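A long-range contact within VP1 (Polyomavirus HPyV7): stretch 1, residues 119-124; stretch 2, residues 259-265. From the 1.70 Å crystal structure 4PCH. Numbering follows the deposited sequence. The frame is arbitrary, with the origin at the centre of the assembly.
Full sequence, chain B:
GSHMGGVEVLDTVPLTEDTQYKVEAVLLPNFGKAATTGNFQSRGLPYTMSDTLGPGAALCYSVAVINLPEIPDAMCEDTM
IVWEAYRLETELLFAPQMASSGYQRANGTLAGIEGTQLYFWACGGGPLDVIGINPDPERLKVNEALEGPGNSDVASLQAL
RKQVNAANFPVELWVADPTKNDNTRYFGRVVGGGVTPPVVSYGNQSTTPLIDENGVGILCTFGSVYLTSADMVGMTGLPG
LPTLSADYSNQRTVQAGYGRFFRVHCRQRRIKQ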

# COMPACT_ATOMS: atom_id res chain seq x y z
N TYR B 119 3.67 6.46 14.73
CA TYR B 119 5.03 6.84 14.30
C TYR B 119 5.01 8.35 14.12
O TYR B 119 4.28 8.85 13.29
CB TYR B 119 5.42 6.13 13.03
CG TYR B 119 5.21 4.64 13.14
CD1 TYR B 119 6.14 3.84 13.79
CD2 TYR B 119 4.07 4.03 12.64
CE1 TYR B 119 5.95 2.48 13.94
CE2 TYR B 119 3.89 2.66 12.75
CZ TYR B 119 4.82 1.89 13.42
OH TYR B 119 4.64 0.54 13.58
N PHE B 120 5.76 9.05 14.96
CA PHE B 120 5.67 10.52 14.98
C PHE B 120 7.04 11.14 15.12
O PHE B 120 7.85 10.66 15.91
CB PHE B 120 4.80 10.98 16.15
CG PHE B 120 4.73 12.47 16.31
CD1 PHE B 120 3.73 13.21 15.68
CD2 PHE B 120 5.65 13.14 17.13
CE1 PHE B 120 3.66 14.59 15.81
CE2 PHE B 120 5.59 14.51 17.26
CZ PHE B 120 4.61 15.24 16.60
N TRP B 121 7.28 12.22 14.37
CA TRP B 121 8.46 13.04 14.62
C TRP B 121 8.10 14.51 14.46
O TRP B 121 7.16 14.89 13.74
CB TRP B 121 9.64 12.65 13.70
CG TRP B 121 9.37 12.85 12.25
CD1 TRP B 121 8.99 11.88 11.34
CD2 TRP B 121 9.45 14.08 11.52
NE1 TRP B 121 8.80 12.46 10.12
CE2 TRP B 121 9.08 13.80 10.19
CE3 TRP B 121 9.78 15.40 11.86
CZ2 TRP B 121 9.02 14.79 9.20
CZ3 TRP B 121 9.75 16.38 10.89
CH2 TRP B 121 9.36 16.07 9.56
N ALA B 122 8.88 15.34 15.15
CA ALA B 122 8.83 16.80 15.03
C ALA B 122 10.21 17.40 15.23
O ALA B 122 11.04 16.87 15.97
CB ALA B 122 7.82 17.43 15.99
N CYS B 123 10.42 18.52 14.52
CA CYS B 123 11.62 19.32 14.60
C CYS B 123 11.24 20.79 14.56
O CYS B 123 10.54 21.25 13.64
CB CYS B 123 12.53 18.98 13.41
SG CYS B 123 14.05 19.95 13.36
N GLY B 124 11.68 21.55 15.56
CA GLY B 124 11.30 22.94 15.66
C GLY B 124 12.28 23.81 16.44
O GLY B 124 13.28 23.33 16.97
N GLY B 259 14.82 3.41 19.42
CA GLY B 259 15.30 4.79 19.36
C GLY B 259 14.86 5.41 18.05
O GLY B 259 14.46 4.72 17.11
N ARG B 260 14.93 6.74 17.97
CA ARG B 260 14.69 7.47 16.71
C ARG B 260 15.85 8.40 16.46
O ARG B 260 16.11 9.31 17.24
CB ARG B 260 13.36 8.24 16.63
CG ARG B 260 13.24 9.00 15.31
CD ARG B 260 11.86 9.61 15.07
NE ARG B 260 10.89 8.58 14.66
CZ ARG B 260 10.72 8.16 13.41
NH1 ARG B 260 11.46 8.64 12.41
NH2 ARG B 260 9.82 7.23 13.12
N PHE B 261 16.56 8.12 15.36
CA PHE B 261 17.70 8.91 14.89
C PHE B 261 17.23 10.18 14.20
O PHE B 261 16.30 10.13 13.43
CB PHE B 261 18.56 8.07 13.92
CG PHE B 261 19.70 8.82 13.28
CD1 PHE B 261 20.86 9.08 14.00
CD2 PHE B 261 19.60 9.30 11.97
CE1 PHE B 261 21.91 9.76 13.44
CE2 PHE B 261 20.66 9.98 11.41
CZ PHE B 261 21.81 10.22 12.13
N PHE B 262 17.95 11.29 14.41
CA PHE B 262 17.76 12.51 13.64
C PHE B 262 19.13 13.05 13.26
O PHE B 262 20.05 13.01 14.08
CB PHE B 262 17.11 13.62 14.46
CG PHE B 262 15.67 13.39 14.84
CD1 PHE B 262 15.35 12.62 15.94
CD2 PHE B 262 14.64 13.98 14.10
CE1 PHE B 262 14.02 12.45 16.33
CE2 PHE B 262 13.31 13.81 14.48
CZ PHE B 262 13.01 13.05 15.61
N ARG B 263 19.27 13.53 12.02
CA ARG B 263 20.39 14.38 11.63
C ARG B 263 19.79 15.68 11.10
O ARG B 263 19.01 15.67 10.15
CB ARG B 263 21.25 13.72 10.52
CG ARG B 263 22.46 14.56 10.13
CD ARG B 263 23.29 13.95 9.00
NE ARG B 263 23.73 12.58 9.25
CZ ARG B 263 23.16 11.47 8.78
NH1 ARG B 263 23.69 10.29 9.08
NH2 ARG B 263 22.02 11.50 8.06
N VAL B 264 20.15 16.80 11.70
CA VAL B 264 19.52 18.08 11.35
C VAL B 264 20.59 18.93 10.68
O VAL B 264 21.68 19.13 11.26
CB VAL B 264 18.97 18.80 12.60
CG1 VAL B 264 18.36 20.14 12.24
CG2 VAL B 264 17.91 17.95 13.31
N HIS B 265 20.29 19.43 9.48
CA HIS B 265 21.22 20.27 8.75
C HIS B 265 20.85 21.72 8.86
O HIS B 265 19.71 22.09 8.60
CB HIS B 265 21.21 19.88 7.28
CG HIS B 265 21.52 18.43 7.07
ND1 HIS B 265 22.77 18.00 6.67
CD2 HIS B 265 20.76 17.33 7.19
CE1 HIS B 265 22.76 16.68 6.56
NE2 HIS B 265 21.55 16.25 6.88

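Two strands whose touching residues are at least 139 apart in sequence pack through their side chains, with no hydrogen bond between them. Their axes come no closer than 9.8 Å and run the same way at 33°, too far apart for backbone pairing, so the space between must be filled by side chains. Alternation supplies them: R260, F262 and V264 point toward the first strand, W121 and C123 point back, while F120 and A122 point away.

The apolar contacts are few. W121 CB meets F262 CZ at 3.9 Å; with chi1 at 63° (p) the indole swings away, leaving its CB for the phenyl tip to reach. F262, at chi1 -69° (m), is long enough to span the gap. Farther along, C123 SG and V264 CG2 lie 4.3 Å apart, two compact side chains meeting where their CA atoms are 8.6 Å apart.

R260 makes the polar end of the contact while still packing through its carbons. Its extended chi1 and chi2 (both t) carry CD to 4.0 Å from W121 CB, and W121 CD1 lies over one face of the guanidinium. NE stays 3.9 Å from F120 O, but its hydrogen bonds, like those of NH1 and NH2, are made elsewhere in the structure, so this buried arginine is satisfied. The contact buries a modest 262 Å² in all.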